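Local coordinates for tail fiber protein (Acinetobacter phage AM24, PDB 5W5P) that probably serves as the trimeric tailspike with which the phage recognises, and may degrade, the capsular polysaccharide of its Acinetobacter baumannii host, at residues G27-Q30 with Q31-N34; T41-D44 with L45-K49; V520-G523 with S524-I527; V425-F428 with G429-F432; P154-I158 with V159-L163. One frame throughout, in Å; residues are numbered along the deposited sequence.

Contact 1 (G27-Q30 with Q31-N34); sequences GKSQ and QEVN
Ser-29 and Glu-32 grip each other at the start of helix 30-35 through bonds running both ways. Ser-29 OG sits between its own backbone N and carbonyl carbon (chi1 75°), which turns it over the first helical turn, where it accepts from Glu-32 N at 3.2 Å. In return, Glu-32 OE1 accepts from Ser-29 N at 2.7 Å, approached almost head-on along the carboxylate C-O bond. The Ser-29 hydroxyl donates to the same oxygen, Ser-29 OG to Glu-32 OE1 3.0 Å, from the anti side and somewhat out of the carboxylate plane. Two donors thus fix OE1; with CG anti to the carbonyl carbon, the extended Glu-32 chain carries OE1 to them. The other oxygen lies by the aliphatic part of Lys-28, whose CE is 3.5 Å from Glu-32 OE2; the two chains cross at about a right angle. Lys-28 NZ stays 4.8 Å from Glu-32 OE2, so any attraction there is at most a longer-range one.

Starting one residue later, Gln-30 NE2 reaches one helical turn ahead and donates to Asn-34 OD1, 2.6 Å away. The acceptor lies in the Gln-30 amide plane, but the two amides are turned 52° apart. Gln-30 NE2 also rests 3.5 Å from Val-33 CG1. Gln-30 OE1 accepts from Asn-34 ND2 of the third subunit, and Asn-34 ND2 serves Gln-30 OE1 of the second, so these amides link the three chains. Reciprocal Ser-29 and Glu-32 bonds at an N-cap define a capping box.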
loop_
_atom_site.group_PDB
_atom_site.type_symbol
_atom_site.label_atom_id
_atom_site.label_comp_id
_atom_site.label_asym_id
_atom_site.label_seq_id
_atom_site.Cartn_x
_atom_site.Cartn_y
_atom_site.Cartn_z
ATOM N N GLY A 27 49.513 -11.942 -46.909
ATOM C CA GLY A 27 50.659 -12.813 -46.832
ATOM C C GLY A 27 50.332 -14.246 -46.469
ATOM O O GLY A 27 51.180 -15.126 -46.656
ATOM N N LYS A 28 49.134 -14.504 -45.956
ATOM C CA LYS A 28 48.717 -15.854 -45.613
ATOM C C LYS A 28 48.044 -16.520 -46.807
ATOM O O LYS A 28 47.526 -15.861 -47.711
ATOM C CB LYS A 28 47.773 -15.837 -44.408
ATOM C CG LYS A 28 48.434 -15.359 -43.123
ATOM C CD LYS A 28 47.987 -16.170 -41.919
ATOM C CE LYS A 28 49.172 -16.570 -41.052
ATOM N NZ LYS A 28 50.107 -15.432 -40.825
ATOM N N SER A 29 48.061 -17.849 -46.802
ATOM C CA SER A 29 47.515 -18.604 -47.918
ATOM C C SER A 29 45.992 -18.542 -47.915
ATOM O O SER A 29 45.356 -18.222 -46.906
ATOM C CB SER A 29 47.976 -20.061 -47.860
ATOM O OG SER A 29 47.276 -20.778 -46.858
ATOM N N GLN A 30 45.405 -18.857 -49.074
ATOM C CA GLN A 30 43.951 -18.927 -49.161
ATOM C C GLN A 30 43.394 -19.996 -48.235
ATOM O O GLN A 30 42.307 -19.822 -47.671
ATOM C CB GLN A 30 43.511 -19.199 -50.599
ATOM C CG GLN A 30 42.004 -19.274 -50.778
ATOM C CD GLN A 30 41.331 -17.933 -50.576
ATOM O OE1 GLN A 30 41.773 -16.922 -51.119
ATOM N NE2 GLN A 30 40.258 -17.915 -49.788
ATOM N N GLN A 31 44.121 -21.102 -48.061
ATOM C CA GLN A 31 43.677 -22.128 -47.126
ATOM C C GLN A 31 43.546 -21.568 -45.714
ATOM O O GLN A 31 42.579 -21.872 -45.010
ATOM C CB GLN A 31 44.637 -23.315 -47.143
ATOM C CG GLN A 31 44.158 -24.490 -46.310
ATOM C CD GLN A 31 42.741 -24.900 -46.652
ATOM O OE1 GLN A 31 42.467 -25.370 -47.759
ATOM N NE2 GLN A 31 41.830 -24.720 -45.704
ATOM N N GLU A 32 44.503 -20.737 -45.288
ATOM C CA GLU A 32 44.412 -20.125 -43.964
ATOM C C GLU A 32 43.260 -19.129 -43.882
ATOM O O GLU A 32 42.614 -19.013 -42.834
ATOM C CB GLU A 32 45.732 -19.441 -43.607
ATOM C CG GLU A 32 46.843 -20.399 -43.226
ATOM C CD GLU A 32 48.221 -19.792 -43.412
ATOM O OE1 GLU A 32 48.512 -19.298 -44.523
ATOM O OE2 GLU A 32 49.014 -19.804 -42.446
ATOM N N VAL A 33 42.993 -18.402 -44.970
ATOM C CA VAL A 33 41.821 -17.534 -45.023
ATOM C C VAL A 33 40.547 -18.361 -44.917
ATOM O O VAL A 33 39.621 -18.012 -44.175
ATOM C CB VAL A 33 41.842 -16.690 -46.313
ATOM C CG1 VAL A 33 40.433 -16.275 -46.711
ATOM C CG2 VAL A 33 42.738 -15.473 -46.143
ATOM N N ASN A 34 40.475 -19.472 -45.658
ATOM C CA ASN A 34 39.297 -20.331 -45.586
ATOM C C ASN A 34 39.102 -20.898 -44.187
ATOM O O ASN A 34 37.963 -21.073 -43.741
ATOM C CB ASN A 34 39.402 -21.470 -46.602
ATOM C CG ASN A 34 39.331 -20.986 -48.037
ATOM O OD1 ASN A 34 39.145 -19.794 -48.295
ATOM N ND2 ASN A 34 39.488 -21.911 -48.985
#

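Contact 2 (T41-D44 with L45-K49); sequences TFDD and LRNFK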
loop_
_atom_site.group_PDB
_atom_site.type_symbol
_atom_site.label_atom_id
_atom_site.label_comp_id
_atom_site.label_asym_id
_atom_site.label_seq_id
_atom_site.Cartn_x
_atom_site.Cartn_y
_atom_site.Cartn_z
ATOM N N THR A 41 35.167 -25.161 -32.493
ATOM C CA THR A 41 35.363 -25.277 -31.053
ATOM C C THR A 41 36.431 -24.299 -30.573
ATOM O O THR A 41 37.115 -23.644 -31.363
ATOM C CB THR A 41 35.762 -26.708 -30.670
ATOM O OG1 THR A 41 37.078 -26.985 -31.167
ATOM C CG2 THR A 41 34.781 -27.715 -31.258
ATOM N N PHE A 42 36.564 -24.205 -29.246
ATOM C CA PHE A 42 37.597 -23.362 -28.649
ATOM C C PHE A 42 38.990 -23.832 -29.040
ATOM O O PHE A 42 39.897 -23.011 -29.210
ATOM C CB PHE A 42 37.465 -23.359 -27.122
ATOM C CG PHE A 42 36.513 -22.322 -26.579
ATOM C CD1 PHE A 42 35.505 -21.790 -27.369
ATOM C CD2 PHE A 42 36.624 -21.893 -25.264
ATOM C CE1 PHE A 42 34.630 -20.845 -26.855
ATOM C CE2 PHE A 42 35.754 -20.947 -24.745
ATOM C CZ PHE A 42 34.757 -20.421 -25.542
ATOM N N ASP A 43 39.183 -25.146 -29.175
ATOM C CA ASP A 43 40.485 -25.663 -29.580
ATOM C C ASP A 43 40.850 -25.225 -30.993
ATOM O O ASP A 43 42.028 -24.982 -31.281
ATOM C CB ASP A 43 40.504 -27.189 -29.470
ATOM C CG ASP A 43 41.902 -27.767 -29.597
ATOM O OD1 ASP A 43 42.760 -27.443 -28.747
ATOM O OD2 ASP A 43 42.149 -28.547 -30.546
ATOM N N ASP A 44 39.860 -25.116 -31.885
ATOM C CA ASP A 44 40.138 -24.636 -33.233
ATOM C C ASP A 44 40.621 -23.193 -33.227
ATOM O O ASP A 44 41.470 -22.825 -34.044
ATOM C CB ASP A 44 38.894 -24.767 -34.107
ATOM C CG ASP A 44 38.483 -26.206 -34.318
ATOM O OD1 ASP A 44 39.352 -27.097 -34.206
ATOM O OD2 ASP A 44 37.289 -26.445 -34.596
ATOM N N LEU A 45 40.098 -22.361 -32.324
ATOM C CA LEU A 45 40.566 -20.980 -32.253
ATOM C C LEU A 45 41.988 -20.909 -31.716
ATOM O O LEU A 45 42.836 -20.212 -32.285
ATOM C CB LEU A 45 39.623 -20.144 -31.393
ATOM C CG LEU A 45 40.016 -18.675 -31.221
ATOM C CD1 LEU A 45 39.825 -17.897 -32.517
ATOM C CD2 LEU A 45 39.219 -18.041 -30.096
ATOM N N ARG A 46 42.274 -21.635 -30.629
ATOM C CA ARG A 46 43.619 -21.617 -30.056
ATOM C C ARG A 46 44.663 -22.125 -31.042
ATOM O O ARG A 46 45.837 -21.751 -30.946
ATOM C CB ARG A 46 43.660 -22.449 -28.773
ATOM C CG ARG A 46 42.920 -21.819 -27.598
ATOM C CD ARG A 46 43.231 -22.539 -26.296
ATOM N NE ARG A 46 42.490 -21.973 -25.179
ATOM C CZ ARG A 46 41.372 -22.495 -24.684
ATOM N NH1 ARG A 46 40.868 -23.606 -25.205
ATOM N NH2 ARG A 46 40.757 -21.911 -23.667
ATOM N N ASN A 47 44.263 -22.975 -31.986
ATOM C CA ASN A 47 45.174 -23.462 -33.014
ATOM C C ASN A 47 45.174 -22.593 -34.264
ATOM O O ASN A 47 45.973 -22.839 -35.173
ATOM C CB ASN A 47 44.818 -24.903 -33.394
ATOM C CG ASN A 47 45.233 -25.900 -32.336
ATOM O OD1 ASN A 47 46.239 -26.592 -32.480
ATOM N ND2 ASN A 47 44.468 -25.968 -31.256
ATOM N N PHE A 48 44.306 -21.589 -34.328
ATOM C CA PHE A 48 44.194 -20.716 -35.484
ATOM C C PHE A 48 45.074 -19.486 -35.306
ATOM O O PHE A 48 45.184 -18.937 -34.205
ATOM C CB PHE A 48 42.735 -20.303 -35.682
ATOM C CG PHE A 48 42.519 -19.338 -36.812
ATOM C CD1 PHE A 48 42.687 -19.739 -38.128
ATOM C CD2 PHE A 48 42.127 -18.033 -36.559
ATOM C CE1 PHE A 48 42.478 -18.854 -39.171
ATOM C CE2 PHE A 48 41.915 -17.142 -37.597
ATOM C CZ PHE A 48 42.089 -17.553 -38.904
ATOM N N LYS A 49 45.712 -19.064 -36.395
ATOM C CA LYS A 49 46.517 -17.853 -36.397
ATOM C C LYS A 49 45.812 -16.774 -37.203
ATOM O O LYS A 49 45.361 -17.047 -38.324
ATOM C CB LYS A 49 47.910 -18.127 -36.981
ATOM C CG LYS A 49 48.758 -19.058 -36.121
ATOM C CD LYS A 49 49.939 -19.635 -36.892
ATOM C CE LYS A 49 50.943 -18.553 -37.259
ATOM N NZ LYS A 49 52.088 -19.090 -38.049
#
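The Arg-46 guanidinium lies oblique to the Phe-42 ring, one turn along the helix, and its closest approach is to the methylene, Arg-46 NH1 to Phe-42 CB 3.9 Å. An extended chain from CG to NE carries this guanidinium on to salt bridges with Asp-84 and Asp-86. A second flat pair, the Asp-43 carboxylate and the Asn-47 amide, has planes 63° apart, with Asn-47 ND2 3.4 Å from Asp-43 OD1. The firm bond of that amide goes to backbone: Asn-47 ND2 donates to Asp-43 O at 2.6 Å, with the acceptor close to the amide plane. Asn-47 N reaches Asp-43 O at 3.1 Å from the opposite face of the carbonyl plane, so one carbonyl oxygen accepts from both the side chain and the backbone of Asn-47. At the N-terminal end of helix 42-46 Thr-41 and Asp-44 form a capping box. Thr-41 N donates to Asp-44 OD2 at 3.3 Å from above the carboxylate plane, while the return bond, Asp-44 N to Thr-41 OG1, is weak. Asp-44 OD2 also accepts from Lys-40 N, and the Asp-44 side chain lies about 4 Å from a bound zinc ion. Helix 42-46 lies against an antiparallel sheet: Phe-42 and Leu-45 touch strands 56-59, 89-91 and 97-100, and Phe-48 adds Val-57.

Contact 3 (V520-G523 with S524-I527); sequences VVQG and SEGI
Gln-522, near the end of its strand, reaches forward to Glu-525, and its side chain can be traced atom by atom. From CB, the CG carbon leaves opposite the backbone N (chi1 173°), and a bend at chi2 (76°) then brings the amide round toward the following loop. Gln-522 CD comes 3.6 Å from Glu-525 OE1. At the tip the two branches diverge in role. Gln-522 OE1 accepts from Gln-501 NE2 of the third subunit. Both N-H groups of Gln-522 NE2 are used locally: one goes to Glu-525 OE1 at 2.9 Å, nearly straight at 165° and onto the anti lone pair. The other goes to the backbone of the next residue, Gly-523 O, also 2.9 Å from Gln-522 NE2, which it approaches from above the carbonyl plane. Both acceptors lie in the plane of the Gln-522 amide, so its rotation is well defined. Gln-522 NE2 additionally rests 3.5 Å from Glu-525 CB, and the carboxylate is nearly coplanar with the amide. A water completes the arrangement, donating to Gly-523 O and accepting from Glu-525 N, each 2.9 Å from the water oxygen. Ser-524 OG binds Thr-532 N within the following loop, and Ile-552 O of the third subunit. The buried contact lies where strand 509-523, antiparallel to its neighbours 492-503 and 535-546 and placed between them, passes into the loop before strand 535-546.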
loop_
_atom_site.group_PDB
_atom_site.type_symbol
_atom_site.label_atom_id
_atom_site.label_comp_id
_atom_site.label_asym_id
_atom_site.label_seq_id
_atom_site.Cartn_x
_atom_site.Cartn_y
_atom_site.Cartn_z
ATOM N N VAL A 520 -34.836 13.903 23.811
ATOM C CA VAL A 520 -35.502 12.926 22.958
ATOM C C VAL A 520 -36.175 13.689 21.823
ATOM O O VAL A 520 -36.810 14.723 22.056
ATOM C CB VAL A 520 -36.522 12.073 23.743
ATOM C CG1 VAL A 520 -37.445 12.959 24.575
ATOM C CG2 VAL A 520 -37.314 11.172 22.805
ATOM N N VAL A 521 -36.007 13.205 20.592
ATOM C CA VAL A 521 -36.573 13.834 19.401
ATOM C C VAL A 521 -37.510 12.835 18.734
ATOM O O VAL A 521 -37.106 11.703 18.447
ATOM C CB VAL A 521 -35.469 14.287 18.421
ATOM C CG1 VAL A 521 -36.033 15.246 17.380
ATOM C CG2 VAL A 521 -34.313 14.931 19.174
ATOM N N GLN A 522 -38.751 13.251 18.481
ATOM C CA GLN A 522 -39.731 12.359 17.871
ATOM C C GLN A 522 -40.831 13.173 17.200
ATOM O O GLN A 522 -41.331 14.148 17.770
ATOM C CB GLN A 522 -40.343 11.407 18.908
ATOM C CG GLN A 522 -41.507 10.547 18.393
ATOM C CD GLN A 522 -41.050 9.377 17.521
ATOM O OE1 GLN A 522 -40.156 8.611 17.897
ATOM N NE2 GLN A 522 -41.671 9.231 16.353
ATOM N N GLY A 523 -41.208 12.753 15.993
ATOM C CA GLY A 523 -42.296 13.337 15.244
ATOM C C GLY A 523 -43.301 12.276 14.832
ATOM O O GLY A 523 -43.513 11.278 15.526
ATOM N N SER A 524 -43.923 12.507 13.680
ATOM C CA SER A 524 -44.876 11.547 13.141
ATOM C C SER A 524 -44.145 10.308 12.634
ATOM O O SER A 524 -43.177 10.412 11.874
ATOM C CB SER A 524 -45.686 12.186 12.013
ATOM O OG SER A 524 -46.246 13.422 12.427
ATOM N N GLU A 525 -44.609 9.132 13.056
ATOM C CA GLU A 525 -43.995 7.865 12.672
ATOM C C GLU A 525 -45.087 6.817 12.525
ATOM O O GLU A 525 -45.830 6.558 13.475
ATOM C CB GLU A 525 -42.959 7.419 13.706
ATOM C CG GLU A 525 -42.132 6.219 13.288
ATOM C CD GLU A 525 -40.745 6.228 13.903
ATOM O OE1 GLU A 525 -40.464 7.134 14.717
ATOM O OE2 GLU A 525 -39.936 5.334 13.571
ATOM N N GLY A 526 -45.176 6.216 11.339
ATOM C CA GLY A 526 -46.224 5.259 11.048
ATOM C C GLY A 526 -47.550 5.870 10.665
ATOM O O GLY A 526 -48.577 5.181 10.705
ATOM N N ILE A 527 -47.563 7.146 10.283
ATOM C CA ILE A 527 -48.788 7.904 10.069
ATOM C C ILE A 527 -48.841 8.356 8.618
ATOM O O ILE A 527 -47.900 8.988 8.124
ATOM C CB ILE A 527 -48.870 9.113 11.018
ATOM C CG1 ILE A 527 -48.981 8.642 12.468
ATOM C CG2 ILE A 527 -50.045 10.006 10.649
ATOM C CD1 ILE A 527 -48.901 9.763 13.469
HETATM O O HOH W 1 -45.709 9.466 15.707
#

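Contact 4 (V425-F428 with G429-F432); sequences VTQF and GNAF
Gly-429 lies directly against Phe-428: its N is 3.8 Å from CD1 of that ring, which it meets obliquely. Its positive phi (73°), a value that favours glycine, turns the chain between two short strands, and its N donates to Glu-448 OE2. Asn-430 follows and carries the polar link back to the first segment. With CG beside its own backbone N, it points its amide at Gln-427, and Asn-430 ND2 donates to Gln-427 OE1 at 3.1 Å (N-H...O 149°). The two amides are only 20° from parallel, and each partner is modestly tilted from the plane of the other. Asn-430 ND2 has a second acceptor in Phe-408 O, while OD1 takes Asn-411 ND2, so both ends of this buried amide are satisfied. Beyond Ala-431, whose backbone bonds to Asn-411 and Thr-413, Phe-432 turns its ring back. Its CZ stands 3.9 Å from Gln-427 OE1, which lies at the ring edge in the ring plane, an edge-on approach that sets the oxygen against the aryl hydrogens. Gln-427 NE2 is anchored on Pro-443 O. The result is a corner in the stacked coils of the beta-helix: strand 427-428 runs parallel to strand 407-409, strand 431-432 runs parallel to strand 412-413, and Phe-428 packs on Phe-428 of the third subunit.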
loop_
_atom_site.group_PDB
_atom_site.type_symbol
_atom_site.label_atom_id
_atom_site.label_comp_id
_atom_site.label_asym_id
_atom_site.label_seq_id
_atom_site.Cartn_x
_atom_site.Cartn_y
_atom_site.Cartn_z
ATOM N N VAL A 425 -7.194 -3.601 20.955
ATOM C CA VAL A 425 -7.954 -2.517 21.551
ATOM C C VAL A 425 -8.778 -1.759 20.513
ATOM O O VAL A 425 -9.940 -1.432 20.766
ATOM C CB VAL A 425 -7.016 -1.571 22.331
ATOM C CG1 VAL A 425 -7.578 -0.181 22.385
ATOM C CG2 VAL A 425 -6.812 -2.104 23.748
ATOM N N THR A 426 -8.215 -1.488 19.338
ATOM C CA THR A 426 -8.897 -0.720 18.302
ATOM C C THR A 426 -9.090 -1.583 17.064
ATOM O O THR A 426 -8.120 -2.130 16.529
ATOM C CB THR A 426 -8.112 0.545 17.930
ATOM O OG1 THR A 426 -7.830 1.311 19.111
ATOM C CG2 THR A 426 -8.906 1.398 16.948
ATOM N N GLN A 427 -10.334 -1.686 16.604
ATOM C CA GLN A 427 -10.651 -2.453 15.407
ATOM C C GLN A 427 -12.034 -2.053 14.906
ATOM O O GLN A 427 -12.973 -1.923 15.699
ATOM C CB GLN A 427 -10.594 -3.961 15.681
ATOM C CG GLN A 427 -11.498 -4.429 16.809
ATOM C CD GLN A 427 -12.882 -4.812 16.314
ATOM O OE1 GLN A 427 -13.038 -5.298 15.190
ATOM N NE2 GLN A 427 -13.897 -4.578 17.143
ATOM N N PHE A 428 -12.154 -1.864 13.593
ATOM C CA PHE A 428 -13.440 -1.535 12.993
ATOM C C PHE A 428 -13.450 -2.004 11.544
ATOM O O PHE A 428 -12.400 -2.227 10.935
ATOM C CB PHE A 428 -13.742 -0.033 13.078
ATOM C CG PHE A 428 -12.701 0.837 12.426
ATOM C CD1 PHE A 428 -12.763 1.124 11.069
ATOM C CD2 PHE A 428 -11.662 1.369 13.171
ATOM C CE1 PHE A 428 -11.801 1.925 10.466
ATOM C CE2 PHE A 428 -10.702 2.168 12.578
ATOM C CZ PHE A 428 -10.771 2.446 11.221
ATOM N N GLY A 429 -14.660 -2.157 11.006
ATOM C CA GLY A 429 -14.829 -2.552 9.622
ATOM C C GLY A 429 -14.514 -3.997 9.309
ATOM O O GLY A 429 -14.520 -4.373 8.132
ATOM N N ASN A 430 -14.246 -4.821 10.316
ATOM C CA ASN A 430 -13.876 -6.210 10.085
ATOM C C ASN A 430 -15.112 -7.089 9.948
ATOM O O ASN A 430 -16.172 -6.805 10.522
ATOM C CB ASN A 430 -12.999 -6.728 11.227
ATOM C CG ASN A 430 -11.698 -5.958 11.356
ATOM O OD1 ASN A 430 -10.804 -6.067 10.506
ATOM N ND2 ASN A 430 -11.585 -5.169 12.420
ATOM N N ALA A 431 -14.962 -8.178 9.197
ATOM C CA ALA A 431 -16.038 -9.130 8.964
ATOM C C ALA A 431 -15.695 -10.465 9.607
ATOM O O ALA A 431 -14.599 -10.993 9.399
ATOM C CB ALA A 431 -16.291 -9.314 7.472
ATOM N N PHE A 432 -16.630 -11.007 10.379
ATOM C CA PHE A 432 -16.447 -12.271 11.097
ATOM C C PHE A 432 -17.509 -13.259 10.626
ATOM O O PHE A 432 -18.426 -13.610 11.369
ATOM C CB PHE A 432 -16.519 -12.053 12.608
ATOM C CG PHE A 432 -15.654 -10.932 13.091
ATOM C CD1 PHE A 432 -14.326 -11.157 13.407
ATOM C CD2 PHE A 432 -16.165 -9.648 13.220
ATOM C CE1 PHE A 432 -13.524 -10.124 13.845
ATOM C CE2 PHE A 432 -15.368 -8.611 13.659
ATOM C CZ PHE A 432 -14.047 -8.846 13.974
#

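Contact 5 (P154-I158 with V159-L163); sequences PTNSI and VGDML
A type I beta turn from Ser-157 to Gly-160 folds the chain back, the two arms running 147° apart, and closes with Gly-160 N on Ser-157 O at 3.0 Å. The donor stands well above the carbonyl plane, 71° out of it. Ser-157 braces the same turn with its side chain: Ser-157 OG accepts from Val-159 N at 3.2 Å, the bond of an ST turn. Val-159 CG2 is 3.5 Å from Ser-157 OG. Farther down, Asn-156 bridges the two arms of the loop. Its CG, opposite the backbone N (chi1 -174°), swings the amide across, and Asn-156 OD1 accepts from Met-162 N at 3.0 Å, the donor lying above the amide carbonyl plane. Asn-156 OD1 is also 3.2 Å from Gly-160 CA, close quarters that suit a residue without a side chain. Met-162, modelled as selenomethionine, slides past Asn-156 in the opposite direction, with Met-162 SE 4.0 Å from Asn-156 CB. A bend at chi3 brings the methyl against the proline, Met-162 CE to Pro-154 CG 3.7 Å, an apolar contact.

Asn-156 ND2 is held by Ala-200 O on strand 199-204. Arg-172 of the third subunit forms a salt bridge with Asp-161, and Arg-235 of that subunit reaches Gly-160 O. The loop joins strand 151-153 to strand 164-169, itself parallel to strands 135-140 and 199-204 in the early coils of the beta-helix.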
loop_
_atom_site.group_PDB
_atom_site.type_symbol
_atom_site.label_atom_id
_atom_site.label_comp_id
_atom_site.label_asym_id
_atom_site.label_seq_id
_atom_site.Cartn_x
_atom_site.Cartn_y
_atom_site.Cartn_z
ATOM N N PRO A 154 30.897 -9.194 -6.003
ATOM C CA PRO A 154 31.936 -8.226 -5.627
ATOM C C PRO A 154 31.455 -7.249 -4.561
ATOM O O PRO A 154 30.257 -7.016 -4.377
ATOM C CB PRO A 154 32.237 -7.499 -6.943
ATOM C CG PRO A 154 31.014 -7.705 -7.780
ATOM C CD PRO A 154 30.513 -9.071 -7.418
ATOM N N THR A 155 32.423 -6.655 -3.866
ATOM C CA THR A 155 32.123 -5.815 -2.713
ATOM C C THR A 155 31.626 -4.442 -3.154
ATOM O O THR A 155 32.301 -3.729 -3.903
ATOM C CB THR A 155 33.356 -5.679 -1.824
ATOM O OG1 THR A 155 33.757 -6.981 -1.386
ATOM C CG2 THR A 155 33.034 -4.824 -0.603
ATOM N N ASN A 156 30.445 -4.073 -2.675
ATOM C CA ASN A 156 29.846 -2.779 -2.975
ATOM C C ASN A 156 29.068 -2.354 -1.743
ATOM O O ASN A 156 28.106 -3.023 -1.353
ATOM C CB ASN A 156 28.936 -2.867 -4.205
ATOM C CG ASN A 156 28.393 -1.524 -4.639
ATOM O OD1 ASN A 156 29.126 -0.675 -5.139
ATOM N ND2 ASN A 156 27.090 -1.350 -4.511
ATOM N N SER A 157 29.499 -1.265 -1.117
ATOM C CA SER A 157 28.874 -0.797 0.109
ATOM C C SER A 157 27.479 -0.250 -0.187
ATOM O O SER A 157 27.042 -0.168 -1.339
ATOM C CB SER A 157 29.743 0.268 0.767
ATOM O OG SER A 157 29.605 1.500 0.089
ATOM N N ILE A 158 26.769 0.134 0.880
ATOM C CA ILE A 158 25.443 0.720 0.719
ATOM C C ILE A 158 25.495 2.017 -0.080
ATOM O O ILE A 158 24.494 2.404 -0.689
ATOM C CB ILE A 158 24.767 0.959 2.093
ATOM C CG1 ILE A 158 25.729 1.658 3.062
ATOM C CG2 ILE A 158 24.233 -0.347 2.679
ATOM C CD1 ILE A 158 25.212 1.747 4.480
ATOM N N VAL A 159 26.634 2.706 -0.088
ATOM C CA VAL A 159 26.792 3.916 -0.881
ATOM C C VAL A 159 27.732 3.685 -2.066
ATOM O O VAL A 159 28.279 4.638 -2.615
ATOM C CB VAL A 159 27.262 5.104 -0.018
ATOM C CG1 VAL A 159 26.202 5.471 1.001
ATOM C CG2 VAL A 159 28.589 4.796 0.672
ATOM N N GLY A 160 27.915 2.425 -2.479
ATOM C CA GLY A 160 28.845 2.105 -3.546
ATOM C C GLY A 160 28.310 2.435 -4.933
ATOM O O GLY A 160 27.135 2.737 -5.128
ATOM N N ASP A 161 29.200 2.345 -5.923
ATOM C CA ASP A 161 28.914 2.815 -7.273
ATOM C C ASP A 161 28.460 1.706 -8.217
ATOM O O ASP A 161 28.408 1.926 -9.432
ATOM C CB ASP A 161 30.139 3.532 -7.851
ATOM C CG ASP A 161 31.288 2.586 -8.173
ATOM O OD1 ASP A 161 31.291 1.434 -7.692
ATOM O OD2 ASP A 161 32.206 3.009 -8.906
HETATM N N MSE A 162 28.116 0.532 -7.695
HETATM C CA MSE A 162 27.756 -0.594 -8.556
HETATM C C MSE A 162 26.269 -0.923 -8.506
HETATM O O MSE A 162 25.567 -0.568 -7.552
HETATM C CB MSE A 162 28.567 -1.844 -8.184
HETATM C CG MSE A 162 30.074 -1.652 -8.175
HETATM SE SE MSE A 162 31.050 -3.235 -7.532
HETATM C CE MSE A 162 31.023 -4.290 -9.173
ATOM N N LEU A 163 25.791 -1.601 -9.546
ATOM C CA LEU A 163 24.448 -2.168 -9.570
ATOM C C LEU A 163 24.567 -3.571 -10.137
ATOM O O LEU A 163 24.894 -3.743 -11.313
ATOM C CB LEU A 163 23.490 -1.314 -10.396
ATOM C CG LEU A 163 22.080 -1.870 -10.558
ATOM C CD1 LEU A 163 21.327 -1.632 -9.270
ATOM C CD2 LEU A 163 21.341 -1.187 -11.709
#

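All five contacts are local, but their settings differ. Contacts 3 and 4 are buried, and buried amides carry both; contact 5 is a surface loop, while contacts 1 and 2 are partly buried. Contacts 1 and 2 are both capping boxes on consecutive helices and touch through Glu-32 O and Phe-48 CE1, 3.7 Å apart. Contact 1 faces two neighbouring subunits, whereas contact 2 meets none. Contacts 4 and 5 lie on the beta-helix, 45 Å apart between centres, one a corner between strands and the other a beta turn. Contact 3 ends a strand of the distal antiparallel domain, about 111 Å from contact 1, centre to centre.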